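Local coordinates for hydrogen peroxide-inducible genes activator (Corynebacterium glutamicum, PDB 6G1B), which probably senses hydrogen peroxide and, as a LysR-type transcriptional regulator, controls genes of the peroxide-stress response, at residues P163-I168 with G284-S289. The protein carries 1 engineered substitution. Residues are numbered along the deposited sequence; the frame is centred on the assembly and turned at random.
With 1PS (3-pyridinium-1-ylpropane-1-sulfonate), chain E; PEO (hydrogen peroxide), chain H.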
ATOM      1  N   PRO A 163     -37.204  -9.218   1.890  1.00 47.90           N
ATOM      2  CA  PRO A 163     -37.749  -9.173   3.258  1.00 47.45           C
ATOM      3  C   PRO A 163     -37.299  -7.975   4.088  1.00 45.52           C
ATOM      4  O   PRO A 163     -36.097  -7.659   4.111  1.00 45.15           O
ATOM      5  CB  PRO A 163     -37.206 -10.458   3.879  1.00 48.99           C
ATOM      6  CG  PRO A 163     -37.146 -11.418   2.717  1.00 50.37           C
ATOM      7  CD  PRO A 163     -36.671 -10.564   1.566  1.00 49.34           C
ATOM      8  N   GLY A 164     -38.257  -7.320   4.754  1.00 44.39           N
ATOM      9  CA  GLY A 164     -37.984  -6.271   5.719  1.00 43.00           C
ATOM     10  C   GLY A 164     -37.718  -4.908   5.126  1.00 41.99           C
ATOM     11  O   GLY A 164     -37.247  -4.016   5.806  1.00 42.32           O
ATOM     12  N   MET A 165     -38.041  -4.741   3.848  1.00 41.32           N
ATOM     13  CA  MET A 165     -37.800  -3.519   3.109  1.00 40.12           C
ATOM     14  C   MET A 165     -39.119  -2.870   2.741  1.00 40.10           C
ATOM     15  O   MET A 165     -40.134  -3.534   2.612  1.00 40.53           O
ATOM     16  CB  MET A 165     -37.030  -3.809   1.815  1.00 40.03           C
ATOM     17  CG  MET A 165     -35.712  -4.533   1.965  1.00 40.21           C
ATOM     18  SD  MET A 165     -34.569  -3.645   3.055  1.00 40.57           S
ATOM     19  CE  MET A 165     -33.154  -4.747   3.043  1.00 40.56           C
ATOM     20  N   LYS A 166     -39.076  -1.554   2.587  1.00 39.67           N
ATOM     21  CA  LYS A 166     -40.195  -0.745   2.130  1.00 40.44           C
ATOM     22  C   LYS A 166     -39.822  -0.165   0.790  1.00 39.11           C
ATOM     23  O   LYS A 166     -38.644   0.010   0.509  1.00 38.21           O
ATOM     24  CB  LYS A 166     -40.500   0.397   3.091  1.00 41.97           C
ATOM     25  CG  LYS A 166     -40.745  -0.011   4.536  1.00 43.90           C
ATOM     26  CD  LYS A 166     -42.219  -0.011   4.882  1.00 46.72           C
ATOM     27  CE  LYS A 166     -42.756   1.407   4.994  1.00 48.36           C
ATOM     28  NZ  LYS A 166     -44.154   1.401   5.511  1.00 52.06           N
ATOM     29  N   GLU A 167     -40.824   0.131  -0.042  1.00 38.99           N
ATOM     30  CA  GLU A 167     -40.591   0.606  -1.396  1.00 38.08           C
ATOM     31  C   GLU A 167     -41.276   1.926  -1.618  1.00 37.58           C
ATOM     32  O   GLU A 167     -42.400   2.113  -1.183  1.00 38.44           O
ATOM     33  CB  GLU A 167     -41.086  -0.425  -2.410  1.00 38.85           C
ATOM     34  CG  GLU A 167     -40.392  -1.783  -2.272  1.00 39.45           C
ATOM     35  CD  GLU A 167     -40.914  -2.832  -3.258  1.00 40.69           C
ATOM     36  OE1 GLU A 167     -41.978  -2.628  -3.877  1.00 42.29           O
ATOM     37  OE2 GLU A 167     -40.264  -3.876  -3.431  1.00 41.47           O
ATOM     38  N   ILE A 168     -40.583   2.851  -2.268  1.00 36.20           N
ATOM     39  CA  ILE A 168     -41.198   4.063  -2.750  1.00 36.42           C
ATOM     40  C   ILE A 168     -41.121   3.997  -4.276  1.00 35.76           C
ATOM     41  O   ILE A 168     -40.020   3.989  -4.823  1.00 34.73           O
ATOM     42  CB  ILE A 168     -40.497   5.352  -2.247  1.00 36.35           C
ATOM     43  CG1 ILE A 168     -40.487   5.427  -0.703  1.00 36.81           C
ATOM     44  CG2 ILE A 168     -41.204   6.574  -2.831  1.00 36.98           C
ATOM     45  CD1 ILE A 168     -39.449   6.352  -0.115  1.00 36.67           C
ATOM     46  N   GLY A 284     -37.869   2.179  -8.418  1.00 34.67           N
ATOM     47  CA  GLY A 284     -38.256   2.572  -7.059  1.00 34.64           C
ATOM     48  C   GLY A 284     -37.090   2.758  -6.102  1.00 34.50           C
ATOM     49  O   GLY A 284     -35.964   2.398  -6.396  1.00 34.47           O
ATOM     50  N   LEU A 285     -37.361   3.330  -4.950  1.00 34.62           N
ATOM     51  CA  LEU A 285     -36.372   3.426  -3.864  1.00 34.58           C
ATOM     52  C   LEU A 285     -36.724   2.355  -2.842  1.00 34.39           C
ATOM     53  O   LEU A 285     -37.887   2.266  -2.450  1.00 34.62           O
ATOM     54  CB  LEU A 285     -36.436   4.773  -3.217  1.00 34.98           C
ATOM     55  CG  LEU A 285     -35.670   5.944  -3.743  1.00 35.68           C
ATOM     56  CD1 LEU A 285     -35.720   7.016  -2.639  1.00 36.21           C
ATOM     57  CD2 LEU A 285     -34.227   5.582  -4.070  1.00 35.81           C
ATOM     58  N   VAL A 286     -35.770   1.522  -2.437  1.00 34.35           N
ATOM     59  CA  VAL A 286     -36.040   0.536  -1.402  1.00 34.46           C
ATOM     60  C   VAL A 286     -35.189   0.777  -0.152  1.00 34.51           C
ATOM     61  O   VAL A 286     -33.991   1.039  -0.242  1.00 34.86           O
ATOM     62  CB  VAL A 286     -36.144  -0.943  -1.911  1.00 34.77           C
ATOM     63  CG1 VAL A 286     -35.874  -1.068  -3.384  1.00 34.92           C
ATOM     64  CG2 VAL A 286     -35.383  -1.942  -1.086  1.00 35.06           C
ATOM     65  N   TYR A 287     -35.811   0.704   1.018  1.00 34.54           N
ATOM     66  CA  TYR A 287     -35.090   0.978   2.272  1.00 34.58           C
ATOM     67  C   TYR A 287     -35.537   0.036   3.383  1.00 34.70           C
ATOM     68  O   TYR A 287     -36.539  -0.644   3.230  1.00 35.05           O
ATOM     69  CB  TYR A 287     -35.229   2.449   2.642  1.00 34.61           C
ATOM     70  CG  TYR A 287     -36.618   2.876   3.055  1.00 34.82           C
ATOM     71  CD1 TYR A 287     -37.547   3.337   2.118  1.00 35.14           C
ATOM     72  CD2 TYR A 287     -36.996   2.851   4.397  1.00 34.96           C
ATOM     73  CE1 TYR A 287     -38.812   3.753   2.508  1.00 35.69           C
ATOM     74  CE2 TYR A 287     -38.250   3.269   4.811  1.00 35.47           C
ATOM     75  CZ  TYR A 287     -39.165   3.700   3.870  1.00 35.95           C
ATOM     76  OH  TYR A 287     -40.404   4.087   4.316  1.00 36.80           O
ATOM     77  N   ARG A 288     -34.776  -0.025   4.469  1.00 34.77           N
ATOM     78  CA  ARG A 288     -35.088  -0.925   5.599  1.00 35.12           C
ATOM     79  C   ARG A 288     -36.273  -0.389   6.387  1.00 35.47           C
ATOM     80  O   ARG A 288     -36.264   0.780   6.806  1.00 35.22           O
ATOM     81  CB  ARG A 288     -33.876  -1.064   6.528  1.00 34.91           C
ATOM     82  CG  ARG A 288     -32.569  -1.571   5.933  1.00 35.07           C
ATOM     83  CD  ARG A 288     -31.467  -1.619   7.019  1.00 35.18           C
ATOM     84  NE  ARG A 288     -31.085  -0.267   7.420  1.00 34.65           N
ATOM     85  CZ  ARG A 288     -30.290   0.555   6.742  1.00 34.81           C
ATOM     86  NH1 ARG A 288     -29.676   0.183   5.607  1.00 35.31           N
ATOM     87  NH2 ARG A 288     -30.103   1.775   7.211  1.00 34.69           N
ATOM     88  N   SER A 289     -37.284  -1.228   6.633  1.00 36.58           N
ATOM     89  CA  SER A 289     -38.397  -0.908   7.596  1.00 37.43           C
ATOM     90  C   SER A 289     -37.977  -0.345   8.949  1.00 37.40           C
ATOM     91  O   SER A 289     -38.705   0.441   9.546  1.00 37.55           O
ATOM     92  CB  SER A 289     -39.189  -2.161   7.939  1.00 38.55           C
ATOM     93  OG  SER A 289     -39.929  -2.484   6.831  1.00 39.56           O
TER
HETATM   94  N1  1PS E 403     -39.960   3.422  11.529  0.83 52.21           N
HETATM   95  C1  1PS E 403     -39.112   2.516  12.087  1.00 44.90           C
HETATM   96  C2  1PS E 403     -38.434   2.822  13.256  0.55 51.36           C
HETATM   97  C3  1PS E 403     -40.125   4.632  12.126  1.00 57.05           C
HETATM   98  C4  1PS E 403     -39.445   4.937  13.298  0.90 51.19           C
HETATM   99  C5  1PS E 403     -38.607   4.029  13.849  1.00 52.38           C
HETATM  100  C6  1PS E 403     -40.658   3.127  10.283  1.00 57.78           C
HETATM  101  C7  1PS E 403     -41.643   1.966  10.398  1.00 55.85           C
HETATM  102  C8  1PS E 403     -41.905   1.394   9.004  0.56 55.58           C
HETATM  103  S1  1PS E 403     -43.512   0.564   8.983  0.92 57.05           S
HETATM  104  O1  1PS E 403     -43.717  -0.153   7.671  0.78 57.08           O
HETATM  105  O2  1PS E 403     -44.628   1.549   9.223  0.85 53.52           O
HETATM  106  O3  1PS E 403     -43.654  -0.363  10.164  0.62 45.17           O
HETATM  107  O1  PEO H 406     -43.177   3.499   1.685  1.00 63.77           O
HETATM  108  O2  PEO H 406     -42.624   4.627   2.471  1.00 63.70           O
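With CG set between its backbone N and carbonyl carbon (chi1 69°), Tyr287 lays its ring beside Lys166. Lys166 CB thus sits over one ring face, a CH-pi contact 3.9 Å from the Tyr287 centroid, while Ile168 CD1 approaches Tyr287 CE1 obliquely at 3.7 Å. Each type fits: lysine offers an aliphatic CB to the ring and an ammonium group farther out, and branched isoleucine packs on both the tyrosine and Phe297 of helix 294-317.

The backbones of 165-168 and 284-288 run antiparallel. Lys166 N donates to Tyr287 O (2.8 Å) and Tyr287 N returns a bond to Lys166 O (3.0 Å); Ile168 and Leu285 form the next hydrogen-bonded pair. Val286, on the face opposite Tyr287, receives Met165 CB at its CG2 (3.8 Å), and both side chains touch Leu146 of helix 139-147. Gly164, whose positive phi glycine readily adopts, accepts Ser289 N at its O (2.9 Å), continuing the backbone pairing one step past the strand ends.

Bends at chi2 and chi3 carry Lys166 NZ outward to sulfonate O1 of the bound pyridinium compound (2.7 Å), whereas Tyr287 OH lies 2.9 Å from O2 of a hydrogen peroxide, probably from the crystallisation liquor. The paired strands of the LysR substrate-binding domain thus carry apolar packing beside two polar ends, where the lysine's probable positive charge suits an anion.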